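Local coordinates for retinol dehydratase (Spodoptera frugiperda, PDB 1FMJ), which binds retinol and adenosine-3'-5'-diphosphate and dehydrates retinol, probably by way of a sulfated intermediate, on a sulfotransferase-type scaffold, at residues Asp189-Ser194 with Glu215-Gly220; Ser208-Phe213 with Arg320-Glu325; Pro226-Val231 with Lys336-Asp341. One frame throughout, in Å; residues are numbered along the deposited sequence.

Contact 1: Asp189-Ser194 with Glu215-Gly220. With A3P (adenosine-3'-5'-diphosphate), chain G.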
loop_
_atom_site.group_PDB
_atom_site.type_symbol
_atom_site.label_atom_id
_atom_site.label_comp_id
_atom_site.label_asym_id
_atom_site.label_seq_id
_atom_site.Cartn_x
_atom_site.Cartn_y
_atom_site.Cartn_z
ATOM N N ASP A 189 9.785 8.899 -5.603
ATOM C CA ASP A 189 10.234 8.257 -4.367
ATOM C C ASP A 189 9.422 6.983 -4.114
ATOM O O ASP A 189 9.900 6.037 -3.491
ATOM C CB ASP A 189 10.068 9.202 -3.172
ATOM C CG ASP A 189 11.058 10.338 -3.192
ATOM O OD1 ASP A 189 12.209 10.099 -3.621
ATOM O OD2 ASP A 189 10.697 11.460 -2.758
ATOM N N VAL A 190 8.173 6.992 -4.569
ATOM C CA VAL A 190 7.294 5.840 -4.443
ATOM C C VAL A 190 7.896 4.713 -5.286
ATOM O O VAL A 190 7.906 3.546 -4.882
ATOM C CB VAL A 190 5.861 6.163 -4.981
ATOM C CG1 VAL A 190 5.045 4.896 -5.089
ATOM C CG2 VAL A 190 5.156 7.153 -4.056
ATOM N N ALA A 191 8.394 5.072 -6.465
ATOM C CA ALA A 191 8.993 4.097 -7.370
ATOM C C ALA A 191 10.225 3.484 -6.706
ATOM O O ALA A 191 10.394 2.268 -6.709
ATOM C CB ALA A 191 9.377 4.764 -8.686
ATOM N N VAL A 192 11.076 4.330 -6.132
ATOM C CA VAL A 192 12.277 3.845 -5.445
ATOM C C VAL A 192 11.878 2.957 -4.262
ATOM O O VAL A 192 12.427 1.875 -4.079
ATOM C CB VAL A 192 13.154 5.012 -4.925
ATOM C CG1 VAL A 192 14.293 4.472 -4.035
ATOM C CG2 VAL A 192 13.753 5.753 -6.089
ATOM N N SER A 193 10.910 3.398 -3.469
ATOM C CA SER A 193 10.500 2.593 -2.324
ATOM C C SER A 193 9.824 1.297 -2.768
ATOM O O SER A 193 9.966 0.260 -2.116
ATOM C CB SER A 193 9.561 3.373 -1.401
ATOM O OG SER A 193 9.269 2.610 -0.235
ATOM N N SER A 194 9.084 1.359 -3.871
ATOM C CA SER A 194 8.407 0.179 -4.384
ATOM C C SER A 194 9.445 -0.795 -4.936
ATOM O O SER A 194 9.286 -2.006 -4.838
ATOM C CB SER A 194 7.403 0.572 -5.471
ATOM O OG SER A 194 6.323 1.307 -4.918
ATOM N N GLU A 215 10.641 1.854 -15.700
ATOM C CA GLU A 215 9.964 1.769 -16.991
ATOM C C GLU A 215 8.577 1.172 -16.780
ATOM O O GLU A 215 7.576 1.672 -17.289
ATOM C CB GLU A 215 10.736 0.866 -17.954
ATOM C CG GLU A 215 12.088 1.399 -18.412
ATOM C CD GLU A 215 11.977 2.719 -19.158
ATOM O OE1 GLU A 215 10.932 2.944 -19.813
ATOM O OE2 GLU A 215 12.943 3.520 -19.095
ATOM N N MET A 216 8.544 0.084 -16.021
ATOM C CA MET A 216 7.319 -0.638 -15.722
ATOM C C MET A 216 6.366 0.218 -14.909
ATOM O O MET A 216 5.197 0.384 -15.271
ATOM C CB MET A 216 7.676 -1.925 -14.965
ATOM C CG MET A 216 6.506 -2.723 -14.404
ATOM S SD MET A 216 7.041 -4.377 -13.824
ATOM C CE MET A 216 8.525 -3.961 -12.848
ATOM N N PHE A 217 6.879 0.784 -13.820
ATOM C CA PHE A 217 6.071 1.613 -12.938
ATOM C C PHE A 217 5.433 2.850 -13.568
ATOM O O PHE A 217 4.261 3.120 -13.317
ATOM C CB PHE A 217 6.893 2.056 -11.733
ATOM C CG PHE A 217 6.147 2.955 -10.799
ATOM C CD1 PHE A 217 5.266 2.428 -9.858
ATOM C CD2 PHE A 217 6.325 4.328 -10.848
ATOM C CE1 PHE A 217 4.579 3.260 -8.979
ATOM C CE2 PHE A 217 5.637 5.170 -9.968
ATOM C CZ PHE A 217 4.766 4.631 -9.036
ATOM N N HIS A 218 6.181 3.616 -14.364
ATOM C CA HIS A 218 5.580 4.817 -14.955
ATOM C C HIS A 218 4.727 4.525 -16.181
ATOM O O HIS A 218 3.990 5.390 -16.639
ATOM C CB HIS A 218 6.633 5.893 -15.282
ATOM C CG HIS A 218 7.378 5.683 -16.566
ATOM N ND1 HIS A 218 8.237 4.623 -16.770
ATOM C CD2 HIS A 218 7.474 6.460 -17.673
ATOM C CE1 HIS A 218 8.835 4.759 -17.941
ATOM N NE2 HIS A 218 8.391 5.865 -18.509
ATOM N N ARG A 219 4.813 3.305 -16.698
ATOM C CA ARG A 219 4.019 2.922 -17.856
ATOM C C ARG A 219 2.733 2.238 -17.404
ATOM O O ARG A 219 1.970 1.721 -18.223
ATOM C CB ARG A 219 4.802 1.986 -18.778
ATOM C CG ARG A 219 5.764 2.695 -19.721
ATOM C CD ARG A 219 6.115 1.789 -20.889
ATOM N NE ARG A 219 4.909 1.275 -21.544
ATOM C CZ ARG A 219 4.905 0.397 -22.546
ATOM N NH1 ARG A 219 6.051 -0.072 -23.025
ATOM N NH2 ARG A 219 3.753 -0.031 -23.055
ATOM N N GLY A 220 2.495 2.256 -16.097
ATOM C CA GLY A 220 1.305 1.630 -15.550
ATOM C C GLY A 220 1.342 0.117 -15.655
ATOM O O GLY A 220 0.300 -0.531 -15.824
HETATM P P1 A3P G . 11.110 4.637 2.023
HETATM O O1P A3P G . 11.224 3.389 1.249
HETATM O O2P A3P G . 11.995 4.624 3.206
HETATM O O3P A3P G . 11.426 5.798 1.176
HETATM P P2 A3P G . 3.981 2.330 3.202
HETATM O O4P A3P G . 3.758 2.185 4.650
HETATM O O5P A3P G . 2.792 2.913 2.546
HETATM O O6P A3P G . 4.323 1.005 2.609
HETATM O "O5'" A3P G . 5.197 3.311 2.969
HETATM C "C5'" A3P G . 6.496 3.021 3.457
HETATM C "C4'" A3P G . 7.411 4.244 3.346
HETATM O "O4'" A3P G . 7.213 5.059 4.536
HETATM C "C3'" A3P G . 8.894 3.870 3.352
HETATM O "O3'" A3P G . 9.607 4.808 2.512
HETATM C "C2'" A3P G . 9.203 3.909 4.834
HETATM O "O2'" A3P G . 10.569 3.860 5.237
HETATM C "C1'" A3P G . 8.458 5.173 5.234
HETATM N N9 A3P G . 8.224 5.260 6.681
HETATM C C8 A3P G . 7.725 4.305 7.553
HETATM N N7 A3P G . 7.631 4.690 8.797
HETATM C C5 A3P G . 8.099 5.997 8.767
HETATM C C6 A3P G . 8.270 7.008 9.776
HETATM N N6 A3P G . 7.962 6.817 11.063
HETATM N N1 A3P G . 8.777 8.247 9.389
HETATM C C2 A3P G . 9.104 8.485 8.078
HETATM N N3 A3P G . 8.989 7.608 7.033
HETATM C C4 A3P G . 8.478 6.376 7.452
#

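Contact 2: Ser208-Phe213 with Arg320-Glu325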
loop_
_atom_site.group_PDB
_atom_site.type_symbol
_atom_site.label_atom_id
_atom_site.label_comp_id
_atom_site.label_asym_id
_atom_site.label_seq_id
_atom_site.Cartn_x
_atom_site.Cartn_y
_atom_site.Cartn_z
ATOM N N SER A 208 17.397 -7.737 -12.536
ATOM C CA SER A 208 16.699 -6.513 -12.919
ATOM C C SER A 208 17.144 -5.361 -12.024
ATOM O O SER A 208 17.456 -5.574 -10.848
ATOM C CB SER A 208 15.179 -6.697 -12.806
ATOM O OG SER A 208 14.673 -7.527 -13.845
ATOM N N ASN A 209 17.178 -4.151 -12.580
ATOM C CA ASN A 209 17.587 -2.968 -11.823
ATOM C C ASN A 209 16.444 -1.963 -11.659
ATOM O O ASN A 209 15.318 -2.194 -12.108
ATOM C CB ASN A 209 18.775 -2.271 -12.500
ATOM C CG ASN A 209 18.478 -1.872 -13.933
ATOM O OD1 ASN A 209 17.370 -1.445 -14.256
ATOM N ND2 ASN A 209 19.480 -1.996 -14.801
ATOM N N PHE A 210 16.743 -0.835 -11.030
ATOM C CA PHE A 210 15.715 0.168 -10.804
ATOM C C PHE A 210 15.155 0.797 -12.072
ATOM O O PHE A 210 13.963 1.072 -12.148
ATOM C CB PHE A 210 16.218 1.279 -9.885
ATOM C CG PHE A 210 15.182 2.325 -9.618
ATOM C CD1 PHE A 210 14.013 1.999 -8.935
ATOM C CD2 PHE A 210 15.333 3.613 -10.111
ATOM C CE1 PHE A 210 13.006 2.941 -8.755
ATOM C CE2 PHE A 210 14.331 4.557 -9.936
ATOM C CZ PHE A 210 13.167 4.222 -9.261
ATOM N N LYS A 211 16.003 1.038 -13.067
ATOM C CA LYS A 211 15.512 1.644 -14.293
ATOM C C LYS A 211 14.484 0.750 -14.967
ATOM O O LYS A 211 13.517 1.253 -15.533
ATOM C CB LYS A 211 16.654 1.944 -15.259
ATOM C CG LYS A 211 16.185 2.672 -16.503
ATOM C CD LYS A 211 17.342 3.048 -17.410
ATOM C CE LYS A 211 16.859 3.839 -18.613
ATOM N NZ LYS A 211 17.951 4.025 -19.613
ATOM N N ASP A 212 14.685 -0.569 -14.916
ATOM C CA ASP A 212 13.716 -1.487 -15.514
ATOM C C ASP A 212 12.438 -1.404 -14.684
ATOM O O ASP A 212 11.331 -1.529 -15.201
ATOM C CB ASP A 212 14.198 -2.937 -15.482
ATOM C CG ASP A 212 15.442 -3.164 -16.299
ATOM O OD1 ASP A 212 15.581 -2.525 -17.359
ATOM O OD2 ASP A 212 16.269 -4.003 -15.879
ATOM N N PHE A 213 12.605 -1.208 -13.384
ATOM C CA PHE A 213 11.456 -1.111 -12.500
ATOM C C PHE A 213 10.712 0.184 -12.820
ATOM O O PHE A 213 9.481 0.209 -12.856
ATOM C CB PHE A 213 11.897 -1.121 -11.035
ATOM C CG PHE A 213 10.750 -1.159 -10.064
ATOM C CD1 PHE A 213 10.105 -2.361 -9.776
ATOM C CD2 PHE A 213 10.271 0.010 -9.486
ATOM C CE1 PHE A 213 8.996 -2.393 -8.926
ATOM C CE2 PHE A 213 9.159 -0.014 -8.633
ATOM C CZ PHE A 213 8.524 -1.218 -8.356
ATOM N N ARG A 320 16.504 11.382 -6.429
ATOM C CA ARG A 320 17.608 11.991 -7.174
ATOM C C ARG A 320 18.864 11.111 -7.207
ATOM O O ARG A 320 19.716 11.262 -8.094
ATOM C CB ARG A 320 17.947 13.364 -6.590
ATOM C CG ARG A 320 16.843 14.403 -6.789
ATOM C CD ARG A 320 17.339 15.800 -6.475
ATOM N NE ARG A 320 16.368 16.843 -6.808
ATOM C CZ ARG A 320 15.983 17.158 -8.044
ATOM N NH1 ARG A 320 16.476 16.508 -9.091
ATOM N NH2 ARG A 320 15.121 18.149 -8.239
ATOM N N ASP A 321 18.978 10.194 -6.247
ATOM C CA ASP A 321 20.126 9.287 -6.195
ATOM C C ASP A 321 19.901 8.058 -7.056
ATOM O O ASP A 321 20.809 7.245 -7.215
ATOM C CB ASP A 321 20.399 8.810 -4.768
ATOM C CG ASP A 321 20.807 9.929 -3.845
ATOM O OD1 ASP A 321 21.716 10.695 -4.222
ATOM O OD2 ASP A 321 20.226 10.037 -2.739
ATOM N N TYR A 322 18.699 7.928 -7.615
ATOM C CA TYR A 322 18.349 6.772 -8.438
ATOM C C TYR A 322 18.014 7.061 -9.897
ATOM O O TYR A 322 18.004 6.151 -10.720
ATOM C CB TYR A 322 17.159 6.030 -7.826
ATOM C CG TYR A 322 17.430 5.343 -6.514
ATOM C CD1 TYR A 322 17.522 6.067 -5.331
ATOM C CD2 TYR A 322 17.563 3.956 -6.453
ATOM C CE1 TYR A 322 17.733 5.426 -4.113
ATOM C CE2 TYR A 322 17.780 3.307 -5.249
ATOM C CZ TYR A 322 17.861 4.042 -4.078
ATOM O OH TYR A 322 18.063 3.394 -2.878
ATOM N N PHE A 323 17.714 8.314 -10.215
ATOM C CA PHE A 323 17.372 8.696 -11.581
ATOM C C PHE A 323 18.522 9.426 -12.268
ATOM O O PHE A 323 19.054 10.404 -11.731
ATOM C CB PHE A 323 16.157 9.623 -11.587
ATOM C CG PHE A 323 14.882 8.970 -11.151
ATOM C CD1 PHE A 323 14.767 8.403 -9.888
ATOM C CD2 PHE A 323 13.778 8.952 -12.000
ATOM C CE1 PHE A 323 13.568 7.828 -9.470
ATOM C CE2 PHE A 323 12.578 8.380 -11.595
ATOM C CZ PHE A 323 12.471 7.816 -10.324
ATOM N N ASP A 324 18.905 8.966 -13.452
ATOM C CA ASP A 324 19.970 9.637 -14.175
ATOM C C ASP A 324 19.353 10.807 -14.924
ATOM O O ASP A 324 18.150 11.056 -14.803
ATOM C CB ASP A 324 20.684 8.674 -15.135
ATOM C CG ASP A 324 19.749 8.022 -16.133
ATOM O OD1 ASP A 324 20.155 6.992 -16.701
ATOM O OD2 ASP A 324 18.634 8.526 -16.363
ATOM N N GLU A 325 20.164 11.536 -15.683
ATOM C CA GLU A 325 19.649 12.678 -16.419
ATOM C C GLU A 325 18.413 12.319 -17.249
ATOM O O GLU A 325 17.368 12.964 -17.123
ATOM C CB GLU A 325 20.748 13.287 -17.310
ATOM C CG GLU A 325 22.033 12.458 -17.485
ATOM C CD GLU A 325 22.821 12.211 -16.185
ATOM O OE1 GLU A 325 23.093 13.168 -15.415
ATOM O OE2 GLU A 325 23.189 11.048 -15.947
#

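Contact 3: Pro226-Val231 with Lys336-Asp341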
loop_
_atom_site.group_PDB
_atom_site.type_symbol
_atom_site.label_atom_id
_atom_site.label_comp_id
_atom_site.label_asym_id
_atom_site.label_seq_id
_atom_site.Cartn_x
_atom_site.Cartn_y
_atom_site.Cartn_z
ATOM N N PRO A 226 -2.307 2.248 -13.211
ATOM C CA PRO A 226 -1.685 3.565 -13.401
ATOM C C PRO A 226 -1.622 4.362 -12.107
ATOM O O PRO A 226 -2.634 4.562 -11.451
ATOM C CB PRO A 226 -2.594 4.231 -14.433
ATOM C CG PRO A 226 -3.137 3.068 -15.216
ATOM C CD PRO A 226 -3.462 2.095 -14.116
ATOM N N TYR A 227 -0.431 4.825 -11.754
ATOM C CA TYR A 227 -0.252 5.593 -10.537
ATOM C C TYR A 227 -1.152 6.832 -10.428
ATOM O O TYR A 227 -1.853 7.019 -9.432
ATOM C CB TYR A 227 1.204 6.032 -10.396
ATOM C CG TYR A 227 1.391 7.006 -9.258
ATOM C CD1 TYR A 227 1.463 6.560 -7.942
ATOM C CD2 TYR A 227 1.423 8.381 -9.492
ATOM C CE1 TYR A 227 1.557 7.458 -6.884
ATOM C CE2 TYR A 227 1.517 9.293 -8.436
ATOM C CZ TYR A 227 1.580 8.825 -7.141
ATOM O OH TYR A 227 1.637 9.721 -6.092
ATOM N N PHE A 228 -1.139 7.686 -11.441
ATOM C CA PHE A 228 -1.957 8.885 -11.361
ATOM C C PHE A 228 -3.466 8.677 -11.345
ATOM O O PHE A 228 -4.190 9.477 -10.752
ATOM C CB PHE A 228 -1.562 9.862 -12.459
ATOM C CG PHE A 228 -0.309 10.608 -12.156
ATOM C CD1 PHE A 228 0.892 10.266 -12.770
ATOM C CD2 PHE A 228 -0.319 11.646 -11.224
ATOM C CE1 PHE A 228 2.057 10.952 -12.460
ATOM C CE2 PHE A 228 0.844 12.330 -10.913
ATOM C CZ PHE A 228 2.032 11.984 -11.532
ATOM N N GLU A 229 -3.951 7.620 -11.983
ATOM C CA GLU A 229 -5.390 7.359 -11.957
ATOM C C GLU A 229 -5.781 6.993 -10.528
ATOM O O GLU A 229 -6.868 7.335 -10.054
ATOM C CB GLU A 229 -5.760 6.222 -12.909
ATOM C CG GLU A 229 -5.536 6.553 -14.385
ATOM C CD GLU A 229 -6.059 7.931 -14.750
ATOM O OE1 GLU A 229 -7.202 8.253 -14.352
ATOM O OE2 GLU A 229 -5.333 8.692 -15.432
ATOM N N HIS A 230 -4.879 6.307 -9.835
ATOM C CA HIS A 230 -5.119 5.892 -8.449
ATOM C C HIS A 230 -5.232 7.138 -7.572
ATOM O O HIS A 230 -6.195 7.304 -6.817
ATOM C CB HIS A 230 -3.961 4.992 -7.980
ATOM C CG HIS A 230 -4.233 4.243 -6.709
ATOM N ND1 HIS A 230 -4.515 4.873 -5.518
ATOM C CD2 HIS A 230 -4.206 2.915 -6.436
ATOM C CE1 HIS A 230 -4.643 3.969 -4.562
ATOM N NE2 HIS A 230 -4.459 2.773 -5.095
ATOM N N VAL A 231 -4.255 8.030 -7.690
ATOM C CA VAL A 231 -4.251 9.270 -6.914
ATOM C C VAL A 231 -5.412 10.192 -7.270
ATOM O O VAL A 231 -6.075 10.735 -6.388
ATOM C CB VAL A 231 -2.957 10.065 -7.134
ATOM C CG1 VAL A 231 -3.011 11.387 -6.353
ATOM C CG2 VAL A 231 -1.750 9.236 -6.700
ATOM N N LYS A 336 4.300 16.092 -15.683
ATOM C CA LYS A 336 3.676 17.280 -16.272
ATOM C C LYS A 336 2.445 16.902 -17.086
ATOM O O LYS A 336 1.408 17.574 -17.017
ATOM C CB LYS A 336 4.673 18.028 -17.159
ATOM C CG LYS A 336 5.797 18.699 -16.389
ATOM C CD LYS A 336 6.751 19.422 -17.329
ATOM C CE LYS A 336 7.906 20.057 -16.576
ATOM N NZ LYS A 336 8.878 20.677 -17.513
ATOM N N ASP A 337 2.556 15.821 -17.852
ATOM C CA ASP A 337 1.437 15.376 -18.657
ATOM C C ASP A 337 0.245 14.994 -17.785
ATOM O O ASP A 337 -0.884 15.381 -18.072
ATOM C CB ASP A 337 1.840 14.189 -19.528
ATOM C CG ASP A 337 2.823 14.571 -20.616
ATOM O OD1 ASP A 337 2.883 15.770 -20.961
ATOM O OD2 ASP A 337 3.525 13.673 -21.133
ATOM N N ASN A 338 0.491 14.242 -16.719
ATOM C CA ASN A 338 -0.597 13.816 -15.839
ATOM C C ASN A 338 -1.176 14.922 -14.946
ATOM O O ASN A 338 -2.270 14.771 -14.405
ATOM C CB ASN A 338 -0.151 12.632 -14.969
ATOM C CG ASN A 338 -0.072 11.334 -15.750
ATOM O OD1 ASN A 338 0.985 10.947 -16.258
ATOM N ND2 ASN A 338 -1.200 10.661 -15.863
ATOM N N LEU A 339 -0.448 16.022 -14.779
ATOM C CA LEU A 339 -0.933 17.119 -13.952
ATOM C C LEU A 339 -1.553 18.208 -14.824
ATOM O O LEU A 339 -1.992 19.250 -14.327
ATOM C CB LEU A 339 0.204 17.715 -13.116
ATOM C CG LEU A 339 0.891 16.828 -12.074
ATOM C CD1 LEU A 339 1.755 17.720 -11.185
ATOM C CD2 LEU A 339 -0.142 16.093 -11.224
ATOM N N LYS A 340 -1.588 17.956 -16.130
ATOM C CA LYS A 340 -2.158 18.905 -17.074
ATOM C C LYS A 340 -3.681 18.889 -16.957
ATOM O O LYS A 340 -4.306 17.829 -16.933
ATOM C CB LYS A 340 -1.723 18.556 -18.507
ATOM C CG LYS A 340 -2.194 19.551 -19.560
ATOM C CD LYS A 340 -1.401 19.455 -20.867
ATOM C CE LYS A 340 -1.846 20.560 -21.842
ATOM N NZ LYS A 340 -0.989 20.691 -23.066
ATOM N N ASP A 341 -4.273 20.072 -16.852
ATOM C CA ASP A 341 -5.720 20.188 -16.741
ATOM C C ASP A 341 -6.284 19.596 -15.452
ATOM O O ASP A 341 -7.330 18.953 -15.460
ATOM C CB ASP A 341 -6.407 19.527 -17.943
ATOM C CG ASP A 341 -6.047 20.188 -19.261
ATOM O OD1 ASP A 341 -6.012 21.437 -19.318
ATOM O OD2 ASP A 341 -5.813 19.457 -20.247
#

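Contact 1: Asp189-Ser194 with Glu215-Gly220
Ala191 and Phe217 mark the closest approach of helix 187-200 to the C-terminal part of helix 210-218, their CA atoms 6.8 Å apart. The contact is small, burying 132 Å² in all, and wholly apolar. Phe217 supplies most of it: with CG anti to the backbone N (chi1 178°), its ring reaches toward the neighbouring helix. There Ala191 lies over one ring face, the CB methyl making an off-centre CH-pi contact 4.2 Å from the ring centroid and 30° off the normal. Alanine suits the spot because a single methyl lets the ring lie close to the helix backbone. Val190 meets the far end of the ring at about a right angle, its CG1 branch 4.0 Å from Phe217 CZ; the branch at CB turns CG1, anti to the backbone N, toward the ring while CG2 points another way.

The polar work falls to Ser193 and Ser194. Ser194 OG folds back to donate to Val190 O (2.7 Å), and the backbone N of Ser194 reaches the same oxygen from the opposite face of the carbonyl plane, so two donors grip it. Ser193 OG donates to O1P of the 3'-phosphate of adenosine-3'-5'-diphosphate at 2.6 Å; the same OG is hydrogen-bonded to Arg73 NE, both residues belonging to the nucleotide's site.

Helix 187-200, which follows strand 179-184 of the parallel sheet, thus shows one side to the nucleotide and another to helix 210-218. Val190 also touches Tyr71, just past strand 66-70, while Trp334 of helix 325-338 packs against Phe217 from a third helix.

Contact 2: Ser208-Phe213 with Arg320-Glu325
Phe210 and Tyr322, their CA atoms 7.5 Å apart, bring the first turn of helix 210-218 up to the loop that leads from a short 3-10 turn into helix 325-338. The contact buries 182 Å² and is carried by three aromatic rings. Phe210 stands in the middle, its CG anti to the backbone N (chi1 -179°), which sends the ring away from the helix toward the loop. Tyr322 turns an edge to the face of Phe210 in an edge-to-face pair, centroids 5.6 Å apart and planes at 71°, and its CB rests 3.8 Å from Phe210 CD2. Phe323 meets the Phe210 ring differently: here Phe210 presents its own edge, in an offset edge-to-face pair with planes at 64°, and Phe210 CE2 comes to 3.4 Å from Phe323 CE1. One ring therefore serves as face to one neighbour and edge to the next. The wholly apolar rings of the two phenylalanines suit their buried positions; tyrosine suits its partly exposed place, since its hydroxyl hydrogen-bonds with His196 while its CB and ring edge stay with Phe210.

The start of the helix is fixed by a capping box. Asn209 OD1 accepts from Asp212 N at 2.9 Å, nearly along the C=O axis, and the return bond from Asn209 N to Asp212 OD2 is weak. Asp324 plays the N-cap part for helix 325-338, and Lys211 forms a salt bridge with Glu326 in that helix's first turn.

Phe195, Trp214 and Trp319 add further edge-to-face pairs around these rings. The whole is an aromatic cluster of edge-to-face pairs, joining two helix N-termini to helix 187-200 of the sulfotransferase fold.

Contact 3: Pro226-Val231 with Lys336-Asp341
Phe228 packs against Asn338 where helix 227-235 meets the C-terminal end region of helix 325-338, two helices of the P-loop-type alpha/beta fold that sulfotransferases share. With CG beside the backbone N (chi1 -78°), its ring is directed at the other helix. CB lies 3.9 Å from Asn338 CG. At ring atom CG the partner becomes Asn338 CB, which sits over the face in a CH-pi contact, 3.5 Å from the centroid and 19° off the normal. CD1 meets the amide carbon, Asn338 CG, at 3.3 Å, the amide plane 11° from that of the ring. CD2 lies 3.9 Å from Asn338 CB, CE1 3.7 Å and CZ 4.1 Å. Asparagine fits this partly exposed edge because its flat amide can lie along a ring while remaining polar. Tyr227 CD2 backs the opposite face, over its centre, and Trp334 adds an edge-to-face pair. Without the ring, as with an alanine here, Asn338 CB would probably lose the face it rests on and a gap would open between Asn338 and Tyr227. Obliquely to the ring, Leu339 CD2 lies 3.9 Å from Phe228 CE2.

Contacts 1 and 2 share helix 210-218 and touch directly, their centres 10 Å apart: Ala191 O lies 3.2 Å from Phe213 CE2 and 3.4 Å from Phe210 CE1. Contact 3 joins the group through contact 1, where Phe217 CZ meets Tyr227 CD1 at 4.0 Å, but it stays about 10 Å from contact 2 at the nearest atoms. Helix 325-338 spans that separation, starting in contact 2 and ending in contact 3. Contact 1 holds the nucleotide, through Ser193; the side chain of Val190 lies about 11 Å from retinol, and the side chain of Tyr322 about 8 Å from adenosine-3'-5'-diphosphate. Contact 3 lies away from the ligand sites, though His230 NE2 hydrogen-bonds to the backbone oxygen of His164, a retinol-pocket residue.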